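Long-range contacts in EF-P arginine 32 rhamnosyl-transferase (Pseudomonas putida KT2440, PDB 5NV8), which belongs to the EarP family of rhamnosyltransferases and, in this model, holds 2'-deoxy-thymidine-beta-L-rhamnose in a pocket: residues A205-D216 with R233-W241; L218-V229 with R255-L263. All blocks are in the same frame, centred on the assembly; numbering follows the deposited sequence.

Contact 1: residues A205-D216 with R233-W241; sequences AYENPQLGNWLD and RVVAGLSQW. With TRH (2'-deoxy-thymidine-beta-L-rhamnose), chain B.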
loop_
_atom_site.group_PDB
_atom_site.type_symbol
_atom_site.label_atom_id
_atom_site.label_comp_id
_atom_site.label_asym_id
_atom_site.label_seq_id
_atom_site.Cartn_x
_atom_site.Cartn_y
_atom_site.Cartn_z
ATOM N N ALA A 205 1.161 3.643 -8.759
ATOM C CA ALA A 205 0.630 2.548 -9.562
ATOM C C ALA A 205 1.574 2.277 -10.727
ATOM O O ALA A 205 2.661 2.855 -10.821
ATOM C CB ALA A 205 -0.790 2.878 -10.040
ATOM N N TYR A 206 1.152 1.381 -11.614
ATOM C CA TYR A 206 1.864 1.098 -12.851
ATOM C C TYR A 206 1.345 2.039 -13.941
ATOM O O TYR A 206 0.781 3.096 -13.645
ATOM C CB TYR A 206 1.698 -0.380 -13.224
ATOM C CG TYR A 206 1.921 -1.341 -12.078
ATOM C CD1 TYR A 206 3.199 -1.767 -11.739
ATOM C CD2 TYR A 206 0.850 -1.826 -11.339
ATOM C CE1 TYR A 206 3.404 -2.649 -10.694
ATOM C CE2 TYR A 206 1.045 -2.704 -10.293
ATOM C CZ TYR A 206 2.321 -3.114 -9.976
ATOM O OH TYR A 206 2.508 -3.987 -8.932
ATOM N N GLU A 207 1.529 1.675 -15.207
ATOM C CA GLU A 207 0.929 2.431 -16.300
ATOM C C GLU A 207 -0.542 2.057 -16.405
ATOM O O GLU A 207 -0.878 0.891 -16.636
ATOM C CB GLU A 207 1.640 2.166 -17.627
ATOM C CG GLU A 207 3.145 2.363 -17.614
ATOM C CD GLU A 207 3.876 1.201 -16.988
ATOM O OE1 GLU A 207 3.471 0.044 -17.224
ATOM O OE2 GLU A 207 4.859 1.440 -16.256
ATOM N N ASN A 208 -1.416 3.042 -16.228
ATOM C CA ASN A 208 -2.847 2.818 -16.323
ATOM C C ASN A 208 -3.389 3.548 -17.539
ATOM O O ASN A 208 -3.180 4.765 -17.665
ATOM C CB ASN A 208 -3.556 3.287 -15.055
ATOM C CG ASN A 208 -4.873 2.580 -14.837
ATOM O OD1 ASN A 208 -5.802 2.720 -15.631
ATOM N ND2 ASN A 208 -4.959 1.801 -13.764
ATOM N N PRO A 209 -4.079 2.864 -18.453
ATOM C CA PRO A 209 -4.604 3.543 -19.647
ATOM C C PRO A 209 -5.765 4.478 -19.340
ATOM O O PRO A 209 -6.364 5.047 -20.258
ATOM C CB PRO A 209 -5.040 2.377 -20.546
ATOM C CG PRO A 209 -5.314 1.254 -19.602
ATOM C CD PRO A 209 -4.325 1.411 -18.481
ATOM N N GLN A 210 -6.091 4.650 -18.057
ATOM C CA GLN A 210 -7.186 5.519 -17.649
ATOM C C GLN A 210 -6.731 6.671 -16.765
ATOM O O GLN A 210 -7.580 7.366 -16.193
ATOM C CB GLN A 210 -8.273 4.708 -16.939
ATOM C CG GLN A 210 -9.231 4.072 -17.918
ATOM C CD GLN A 210 -10.535 4.829 -18.037
ATOM O OE1 GLN A 210 -10.731 5.862 -17.396
ATOM N NE2 GLN A 210 -11.414 4.349 -18.906
ATOM N N LEU A 211 -5.421 6.896 -16.641
ATOM C CA LEU A 211 -4.936 8.026 -15.855
ATOM C C LEU A 211 -5.446 9.347 -16.418
ATOM O O LEU A 211 -5.839 10.242 -15.660
ATOM C CB LEU A 211 -3.408 8.015 -15.809
ATOM C CG LEU A 211 -2.725 9.253 -15.222
ATOM C CD1 LEU A 211 -2.645 9.168 -13.703
ATOM C CD2 LEU A 211 -1.342 9.433 -15.825
ATOM N N GLY A 212 -5.463 9.479 -17.746
ATOM C CA GLY A 212 -5.900 10.726 -18.354
ATOM C C GLY A 212 -7.342 11.070 -18.031
ATOM O O GLY A 212 -7.669 12.231 -17.773
ATOM N N ASN A 213 -8.224 10.068 -18.041
ATOM C CA ASN A 213 -9.630 10.325 -17.743
ATOM C C ASN A 213 -9.822 10.728 -16.284
ATOM O O ASN A 213 -10.682 11.561 -15.975
ATOM C CB ASN A 213 -10.476 9.095 -18.077
ATOM C CG ASN A 213 -10.574 8.841 -19.572
ATOM O OD1 ASN A 213 -10.391 9.750 -20.384
ATOM N ND2 ASN A 213 -10.868 7.599 -19.943
ATOM N N TRP A 214 -9.030 10.154 -15.376
ATOM C CA TRP A 214 -9.145 10.507 -13.963
ATOM C C TRP A 214 -8.654 11.927 -13.710
ATOM O O TRP A 214 -9.317 12.710 -13.022
ATOM C CB TRP A 214 -8.367 9.512 -13.105
ATOM C CG TRP A 214 -8.738 9.560 -11.656
ATOM C CD1 TRP A 214 -9.886 10.066 -11.122
ATOM C CD2 TRP A 214 -7.957 9.086 -10.553
ATOM N NE1 TRP A 214 -9.870 9.935 -9.756
ATOM C CE2 TRP A 214 -8.697 9.335 -9.381
ATOM C CE3 TRP A 214 -6.707 8.471 -10.443
ATOM C CZ2 TRP A 214 -8.229 8.993 -8.115
ATOM C CZ3 TRP A 214 -6.242 8.133 -9.184
ATOM C CH2 TRP A 214 -7.002 8.395 -8.037
ATOM N N LEU A 215 -7.484 12.273 -14.254
ATOM C CA LEU A 215 -6.955 13.620 -14.067
ATOM C C LEU A 215 -7.838 14.668 -14.732
ATOM O O LEU A 215 -7.893 15.812 -14.267
ATOM C CB LEU A 215 -5.528 13.707 -14.606
ATOM C CG LEU A 215 -4.527 12.663 -14.110
ATOM C CD1 LEU A 215 -3.153 12.926 -14.715
ATOM C CD2 LEU A 215 -4.456 12.638 -12.592
ATOM N N ASP A 216 -8.531 14.306 -15.815
ATOM C CA ASP A 216 -9.512 15.219 -16.394
ATOM C C ASP A 216 -10.688 15.423 -15.447
ATOM O O ASP A 216 -11.244 16.525 -15.365
ATOM C CB ASP A 216 -9.997 14.691 -17.744
ATOM C CG ASP A 216 -8.944 14.806 -18.830
ATOM O OD1 ASP A 216 -8.021 15.633 -18.684
ATOM O OD2 ASP A 216 -9.045 14.071 -19.837
ATOM N N ARG A 233 6.622 4.542 -12.030
ATOM C CA ARG A 233 6.101 4.175 -13.347
ATOM C C ARG A 233 4.858 4.968 -13.761
ATOM O O ARG A 233 4.267 4.644 -14.801
ATOM C CB ARG A 233 5.800 2.675 -13.367
ATOM C CG ARG A 233 7.046 1.809 -13.233
ATOM C CD ARG A 233 6.721 0.338 -13.006
ATOM N NE ARG A 233 7.064 -0.477 -14.167
ATOM C CZ ARG A 233 6.181 -0.920 -15.055
ATOM N NH1 ARG A 233 4.893 -0.647 -14.900
ATOM N NH2 ARG A 233 6.581 -1.647 -16.087
ATOM N N VAL A 234 4.439 5.984 -13.011
ATOM C CA VAL A 234 3.257 6.758 -13.357
ATOM C C VAL A 234 3.595 8.166 -13.840
ATOM O O VAL A 234 2.747 8.799 -14.488
ATOM C CB VAL A 234 2.268 6.819 -12.173
ATOM C CG1 VAL A 234 2.737 7.824 -11.139
ATOM C CG2 VAL A 234 0.856 7.146 -12.654
ATOM N N VAL A 235 4.801 8.669 -13.565
ATOM C CA VAL A 235 5.159 10.016 -13.993
ATOM C C VAL A 235 5.243 10.126 -15.511
ATOM O O VAL A 235 5.149 11.233 -16.052
ATOM C CB VAL A 235 6.485 10.448 -13.338
ATOM C CG1 VAL A 235 6.607 11.965 -13.327
ATOM C CG2 VAL A 235 6.580 9.893 -11.925
ATOM N N ALA A 236 5.410 9.005 -16.215
ATOM C CA ALA A 236 5.480 9.041 -17.672
ATOM C C ALA A 236 4.154 9.497 -18.269
ATOM O O ALA A 236 4.097 10.491 -19.004
ATOM C CB ALA A 236 5.873 7.665 -18.213
ATOM N N GLY A 237 3.072 8.779 -17.960
ATOM C CA GLY A 237 1.762 9.176 -18.446
ATOM C C GLY A 237 1.269 10.469 -17.831
ATOM O O GLY A 237 0.496 11.201 -18.454
ATOM N N LEU A 238 1.698 10.760 -16.600
ATOM C CA LEU A 238 1.403 12.055 -15.996
ATOM C C LEU A 238 1.951 13.189 -16.851
ATOM O O LEU A 238 1.284 14.212 -17.047
ATOM C CB LEU A 238 1.988 12.111 -14.586
ATOM C CG LEU A 238 1.417 13.116 -13.585
ATOM C CD1 LEU A 238 0.064 12.657 -13.069
ATOM C CD2 LEU A 238 2.394 13.302 -12.434
ATOM N N SER A 239 3.165 13.020 -17.380
ATOM C CA SER A 239 3.742 14.040 -18.246
ATOM C C SER A 239 3.000 14.118 -19.575
ATOM O O SER A 239 2.749 15.216 -20.087
ATOM C CB SER A 239 5.227 13.760 -18.471
ATOM O OG SER A 239 5.881 13.467 -17.248
ATOM N N GLN A 240 2.634 12.966 -20.146
ATOM C CA GLN A 240 1.888 12.957 -21.400
ATOM C C GLN A 240 0.523 13.618 -21.263
ATOM O O GLN A 240 -0.054 14.040 -22.270
ATOM C CB GLN A 240 1.717 11.522 -21.904
ATOM C CG GLN A 240 3.010 10.729 -22.004
ATOM C CD GLN A 240 2.772 9.228 -22.032
ATOM O OE1 GLN A 240 1.734 8.761 -22.499
ATOM N NE2 GLN A 240 3.736 8.466 -21.525
ATOM N N TRP A 241 -0.008 13.714 -20.042
ATOM C CA TRP A 241 -1.292 14.375 -19.841
ATOM C C TRP A 241 -1.131 15.887 -19.728
ATOM O O TRP A 241 -1.907 16.640 -20.325
ATOM C CB TRP A 241 -1.984 13.818 -18.595
ATOM C CG TRP A 241 -3.329 14.429 -18.348
ATOM C CD1 TRP A 241 -4.508 14.087 -18.946
ATOM C CD2 TRP A 241 -3.632 15.500 -17.447
ATOM N NE1 TRP A 241 -5.526 14.875 -18.469
ATOM C CE2 TRP A 241 -5.015 15.751 -17.548
ATOM C CE3 TRP A 241 -2.869 16.269 -16.562
ATOM C CZ2 TRP A 241 -5.652 16.738 -16.797
ATOM C CZ3 TRP A 241 -3.503 17.250 -15.819
ATOM C CH2 TRP A 241 -4.881 17.476 -15.942
HETATM O O4P TRH B . 4.266 -3.077 -7.655
HETATM P P2 TRH B . 4.981 -3.304 -6.374
HETATM O O3P TRH B . 6.410 -2.546 -6.333
HETATM O O1 TRH B . 5.238 -4.867 -6.077
HETATM C C1 TRH B . 4.784 -5.828 -7.052
HETATM C C2 TRH B . 4.986 -7.262 -6.541
HETATM O O2 TRH B . 6.182 -7.373 -5.769
HETATM C C3 TRH B . 5.119 -8.231 -7.722
HETATM O O3 TRH B . 6.462 -8.191 -8.224
HETATM C C4 TRH B . 4.170 -7.811 -8.825
HETATM O O4 TRH B . 2.828 -7.780 -8.304
HETATM O OPP TRH B . 4.137 -2.702 -5.134
HETATM P P TRH B . 4.497 -3.146 -3.640
HETATM O O1P TRH B . 4.312 -4.597 -3.388
HETATM O O2P TRH B . 3.593 -2.253 -2.645
HETATM O "O5'" TRH B . 6.003 -2.660 -3.348
HETATM C "C5'" TRH B . 6.266 -1.285 -3.079
HETATM C "C4'" TRH B . 7.242 -1.205 -1.917
HETATM O "O4'" TRH B . 7.895 0.090 -2.018
HETATM C "C3'" TRH B . 6.457 -1.142 -0.622
HETATM O "O3'" TRH B . 7.350 -1.321 0.484
HETATM C "C2'" TRH B . 6.030 0.306 -0.680
HETATM C "C1'" TRH B . 7.432 0.832 -0.862
HETATM N N11 TRH B . 7.519 2.288 -1.107
HETATM C C21 TRH B . 8.362 3.011 -0.359
HETATM O O21 TRH B . 9.036 2.470 0.516
HETATM N N31 TRH B . 8.484 4.382 -0.563
HETATM C C41 TRH B . 7.737 5.022 -1.545
HETATM O O41 TRH B . 7.862 6.235 -1.703
HETATM C C51 TRH B . 6.863 4.277 -2.326
HETATM C C5A TRH B . 6.113 4.907 -3.310
HETATM C C61 TRH B . 6.752 2.905 -2.113
#

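Contact 2: residues L218-V229 with R255-L263; sequences LATADQPCHLLV and RGALTVQVL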
loop_
_atom_site.group_PDB
_atom_site.type_symbol
_atom_site.label_atom_id
_atom_site.label_comp_id
_atom_site.label_asym_id
_atom_site.label_seq_id
_atom_site.Cartn_x
_atom_site.Cartn_y
_atom_site.Cartn_z
ATOM N N LEU A 218 -10.553 15.193 -12.056
ATOM C CA LEU A 218 -10.089 16.013 -10.940
ATOM C C LEU A 218 -9.918 17.469 -11.355
ATOM O O LEU A 218 -10.298 18.383 -10.612
ATOM C CB LEU A 218 -8.773 15.456 -10.394
ATOM C CG LEU A 218 -8.777 14.004 -9.900
ATOM C CD1 LEU A 218 -7.419 13.611 -9.329
ATOM C CD2 LEU A 218 -9.873 13.794 -8.866
ATOM N N ALA A 219 -9.355 17.705 -12.543
ATOM C CA ALA A 219 -9.115 19.072 -12.992
ATOM C C ALA A 219 -10.414 19.827 -13.238
ATOM O O ALA A 219 -10.452 21.053 -13.084
ATOM C CB ALA A 219 -8.260 19.067 -14.259
ATOM N N THR A 220 -11.480 19.124 -13.614
ATOM C CA THR A 220 -12.753 19.756 -13.937
ATOM C C THR A 220 -13.704 19.826 -12.750
ATOM O O THR A 220 -14.797 20.386 -12.884
ATOM C CB THR A 220 -13.436 19.017 -15.097
ATOM O OG1 THR A 220 -13.450 17.609 -14.836
ATOM C CG2 THR A 220 -12.696 19.274 -16.402
ATOM N N ALA A 221 -13.325 19.275 -11.600
ATOM C CA ALA A 221 -14.176 19.335 -10.423
ATOM C C ALA A 221 -14.293 20.772 -9.918
ATOM O O ALA A 221 -13.472 21.639 -10.230
ATOM C CB ALA A 221 -13.627 18.432 -9.320
ATOM N N ASP A 222 -15.335 21.019 -9.127
ATOM C CA ASP A 222 -15.558 22.336 -8.548
ATOM C C ASP A 222 -14.902 22.504 -7.183
ATOM O O ASP A 222 -15.083 23.548 -6.549
ATOM C CB ASP A 222 -17.060 22.624 -8.443
ATOM C CG ASP A 222 -17.793 21.595 -7.611
ATOM O OD1 ASP A 222 -17.234 20.503 -7.384
ATOM O OD2 ASP A 222 -18.934 21.878 -7.189
ATOM N N GLN A 223 -14.151 21.506 -6.720
ATOM C CA GLN A 223 -13.392 21.584 -5.481
ATOM C C GLN A 223 -11.957 21.156 -5.746
ATOM O O GLN A 223 -11.722 20.187 -6.480
ATOM C CB GLN A 223 -14.018 20.703 -4.388
ATOM C CG GLN A 223 -15.393 21.177 -3.935
ATOM C CD GLN A 223 -16.351 20.034 -3.668
ATOM O OE1 GLN A 223 -16.055 19.127 -2.890
ATOM N NE2 GLN A 223 -17.509 20.070 -4.322
ATOM N N PRO A 224 -10.979 21.850 -5.168
ATOM C CA PRO A 224 -9.582 21.612 -5.545
ATOM C C PRO A 224 -9.097 20.231 -5.130
ATOM O O PRO A 224 -9.603 19.610 -4.193
ATOM C CB PRO A 224 -8.819 22.711 -4.797
ATOM C CG PRO A 224 -9.702 23.068 -3.649
ATOM C CD PRO A 224 -11.107 22.909 -4.152
ATOM N N CYS A 225 -8.088 19.754 -5.856
ATOM C CA CYS A 225 -7.442 18.482 -5.564
ATOM C C CYS A 225 -5.934 18.677 -5.561
ATOM O O CYS A 225 -5.385 19.322 -6.463
ATOM C CB CYS A 225 -7.838 17.406 -6.582
ATOM S SG CYS A 225 -6.913 15.849 -6.433
ATOM N N HIS A 226 -5.272 18.126 -4.545
ATOM C CA HIS A 226 -3.816 18.128 -4.437
ATOM C C HIS A 226 -3.339 16.684 -4.540
ATOM O O HIS A 226 -3.573 15.882 -3.630
ATOM C CB HIS A 226 -3.362 18.771 -3.128
ATOM C CG HIS A 226 -1.932 19.216 -3.137
ATOM N ND1 HIS A 226 -1.475 20.272 -2.376
ATOM C CD2 HIS A 226 -0.857 18.751 -3.817
ATOM C CE1 HIS A 226 -0.182 20.437 -2.588
ATOM N NE2 HIS A 226 0.218 19.526 -3.459
ATOM N N LEU A 227 -2.676 16.359 -5.647
ATOM C CA LEU A 227 -2.230 15.001 -5.932
ATOM C C LEU A 227 -0.732 14.888 -5.686
ATOM O O LEU A 227 0.055 15.662 -6.241
ATOM C CB LEU A 227 -2.564 14.617 -7.376
ATOM C CG LEU A 227 -2.226 13.206 -7.864
ATOM C CD1 LEU A 227 -3.195 12.187 -7.298
ATOM C CD2 LEU A 227 -2.228 13.148 -9.386
ATOM N N LEU A 228 -0.343 13.927 -4.855
ATOM C CA LEU A 228 1.056 13.676 -4.526
ATOM C C LEU A 228 1.500 12.403 -5.230
ATOM O O LEU A 228 0.896 11.343 -5.047
ATOM C CB LEU A 228 1.248 13.567 -3.013
ATOM C CG LEU A 228 0.845 14.820 -2.227
ATOM C CD1 LEU A 228 1.028 14.623 -0.725
ATOM C CD2 LEU A 228 1.589 16.048 -2.706
ATOM N N VAL A 229 2.556 12.511 -6.033
ATOM C CA VAL A 229 2.985 11.452 -6.930
ATOM C C VAL A 229 4.458 11.154 -6.658
ATOM O O VAL A 229 5.344 11.897 -7.055
ATOM C CB VAL A 229 2.771 11.851 -8.407
ATOM C CG1 VAL A 229 3.364 10.806 -9.331
ATOM C CG2 VAL A 229 1.290 12.057 -8.690
ATOM N N ARG A 255 -3.657 22.504 -12.998
ATOM C CA ARG A 255 -4.575 22.612 -14.132
ATOM C C ARG A 255 -5.993 22.619 -13.580
ATOM O O ARG A 255 -6.491 21.578 -13.137
ATOM C CB ARG A 255 -4.390 21.465 -15.125
ATOM C CG ARG A 255 -3.036 21.426 -15.781
ATOM C CD ARG A 255 -2.944 22.443 -16.906
ATOM N NE ARG A 255 -1.817 22.149 -17.780
ATOM C CZ ARG A 255 -0.550 22.414 -17.480
ATOM N NH1 ARG A 255 -0.239 22.989 -16.324
ATOM N NH2 ARG A 255 0.406 22.101 -18.338
ATOM N N GLY A 256 -6.639 23.782 -13.604
ATOM C CA GLY A 256 -7.985 23.907 -13.079
ATOM C C GLY A 256 -8.068 23.654 -11.586
ATOM O O GLY A 256 -7.502 24.405 -10.787
ATOM N N ALA A 257 -8.781 22.602 -11.197
ATOM C CA ALA A 257 -8.930 22.241 -9.794
ATOM C C ALA A 257 -7.855 21.280 -9.308
ATOM O O ALA A 257 -7.760 21.040 -8.100
ATOM C CB ALA A 257 -10.310 21.620 -9.550
ATOM N N LEU A 258 -7.049 20.730 -10.210
ATOM C CA LEU A 258 -6.057 19.719 -9.868
ATOM C C LEU A 258 -4.669 20.345 -9.853
ATOM O O LEU A 258 -4.274 21.020 -10.809
ATOM C CB LEU A 258 -6.109 18.554 -10.863
ATOM C CG LEU A 258 -5.194 17.333 -10.686
ATOM C CD1 LEU A 258 -3.841 17.505 -11.375
ATOM C CD2 LEU A 258 -5.011 16.995 -9.212
ATOM N N THR A 259 -3.934 20.116 -8.769
ATOM C CA THR A 259 -2.534 20.510 -8.662
ATOM C C THR A 259 -1.704 19.242 -8.513
ATOM O O THR A 259 -1.871 18.493 -7.544
ATOM C CB THR A 259 -2.307 21.458 -7.480
ATOM O OG1 THR A 259 -2.781 22.767 -7.818
ATOM C CG2 THR A 259 -0.832 21.545 -7.148
ATOM N N VAL A 260 -0.829 18.989 -9.481
ATOM C CA VAL A 260 -0.035 17.767 -9.535
ATOM C C VAL A 260 1.327 18.041 -8.915
ATOM O O VAL A 260 1.896 19.123 -9.097
ATOM C CB VAL A 260 0.087 17.260 -10.988
ATOM C CG1 VAL A 260 1.206 17.973 -11.751
ATOM C CG2 VAL A 260 0.293 15.762 -11.007
ATOM N N GLN A 261 1.844 17.073 -8.158
ATOM C CA GLN A 261 3.136 17.230 -7.498
ATOM C C GLN A 261 3.892 15.911 -7.514
ATOM O O GLN A 261 3.321 14.862 -7.201
ATOM C CB GLN A 261 2.982 17.723 -6.053
ATOM C CG GLN A 261 4.307 18.139 -5.420
ATOM C CD GLN A 261 4.143 18.871 -4.098
ATOM O OE1 GLN A 261 3.099 18.789 -3.451
ATOM N NE2 GLN A 261 5.184 19.591 -3.691
ATOM N N VAL A 262 5.177 15.979 -7.859
ATOM C CA VAL A 262 6.042 14.808 -7.964
ATOM C C VAL A 262 6.873 14.690 -6.694
ATOM O O VAL A 262 7.565 15.640 -6.304
ATOM C CB VAL A 262 6.946 14.895 -9.204
ATOM C CG1 VAL A 262 7.530 13.529 -9.529
ATOM C CG2 VAL A 262 6.169 15.446 -10.391
ATOM N N LEU A 263 6.817 13.526 -6.057
ATOM C CA LEU A 263 7.531 13.243 -4.821
ATOM C C LEU A 263 8.738 12.345 -5.075
ATOM O O LEU A 263 8.785 11.609 -6.066
ATOM C CB LEU A 263 6.601 12.565 -3.804
ATOM C CG LEU A 263 5.477 13.403 -3.194
ATOM C CD1 LEU A 263 4.756 12.612 -2.118
ATOM C CD2 LEU A 263 6.022 14.709 -2.630
HETATM O O HOH W 1 -5.562 22.469 -6.267
#

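Contact 1: residues A205-D216 with R233-W241
E207 and R233 make the charged part of this contact, a salt bridge of 2.5 Å from OE2 of E207 to NH1 of R233. The carboxylate does not lie flat against the guanidinium: OE2 sits over one face of it, and the two planes are 63° apart. E207 gets there by a bend at chi2, which folds the carboxylate back toward R233. NH1 of R233 also lies at the edge of the Y206 ring, 3.8 Å from CD1 of Y206. At the outer end of the ring the phenol OH of Y206 donates to O4P of the bound 2'-deoxy-thymidine-beta-L-rhamnose; the modelled separation of 2.4 Å is too short to be trusted as a bond length. H302 meets the ring and accepts from the Y206 backbone N.

Behind this loop region, segments 211-216 and 235-241 of two helices cross at -58°, their axes 10.0 Å apart at the closest, on the same face of a sheet with a parallel core, as in a Rossmann-like domain. Apolar packing joins them. CD2 of L211 lies against the backbone of G237 and L238, at 3.4 Å from N of L238, and CD1 of L215 meets CD1 of L238 at 3.6 Å.

Aromatic contacts close the other end. CB of L215 stands over the six-membered ring of W241, a CH-pi contact 3.7 Å from the centroid. With CG anti to its backbone N (chi1 -178°), W241 extends its indole across to the first helix, where NE1 gives a hydrogen bond of 2.6 Å to OD1 of D216. The oxygen lies in the indole plane, yet the N-H meets the carboxylate from above its own plane.

Contact 2: residues L218-V229 with R255-L263
L258 fits closely against both parts of segment 218-229. Its CD2 touches SG of C225 at 3.6 Å and also reaches CB of L227, while CG packs on CB of L218 from the preceding helix. With L258, the side chains of C225, L227, V260, V229 and V262 share one face of the sheet; CD2 of L227 and CG2 of V260 meet at 4.0 Å. Helix 235-242 covers V229 and V260 through L238.

Between the backbones, C225 donates to O of A257 in the turn and accepts from N of T259; L227 donates to O of T259 and accepts weakly from N of Q261. N of V229 donates to O of Q261 at 2.7 Å. On the other face, NE2 of H226 donates to OE1 of Q261 over 3.0 Å, with ring and amide only 20° apart. ND1 of H226 accepts from N of V195, so both ring nitrogens are engaged and the imidazole's rotation is fixed.

At the turn, N of A257 donates to O of A219 in helix 211-220, and CB of A257 is closely packed, 3.2 Å from O of A221. The open side is limited to exposed G256 and partly exposed A257, P224 and T259. There a water donates to O of C225 and lies 3.2 Å from OG1 of T259, whose hydroxyl is also bonded to T254. From strand 225-230 the chain runs through helix 235-242 into an edge hairpin, 252-255 then 258-263 around a type II' turn, whose second strand pairs parallel with 225-230, consistent with a Rossmann-like sheet.

How the contacts relate
Contact 1 lies directly on contact 2, their centres 13 Å apart. L238 sits at the join: its CD2 is 3.5 Å from CG2 of V260, while L215 sends CD2 to within 3.9 Å of CD2 of L227. Farther along, CG1 of V234 touches CG1 of V229 at 3.5 Å. The two helices of contact 1 therefore cover the strand pair of contact 2, and helix 211-220 takes part in both. Their relation to the ligand differs. Y206 of contact 1 binds 2'-deoxy-thymidine-beta-L-rhamnose directly, together with R284 and other pocket residues, whereas contact 2 comes closest through the side chain of L263, about 7 Å from the ligand at the nearest atoms.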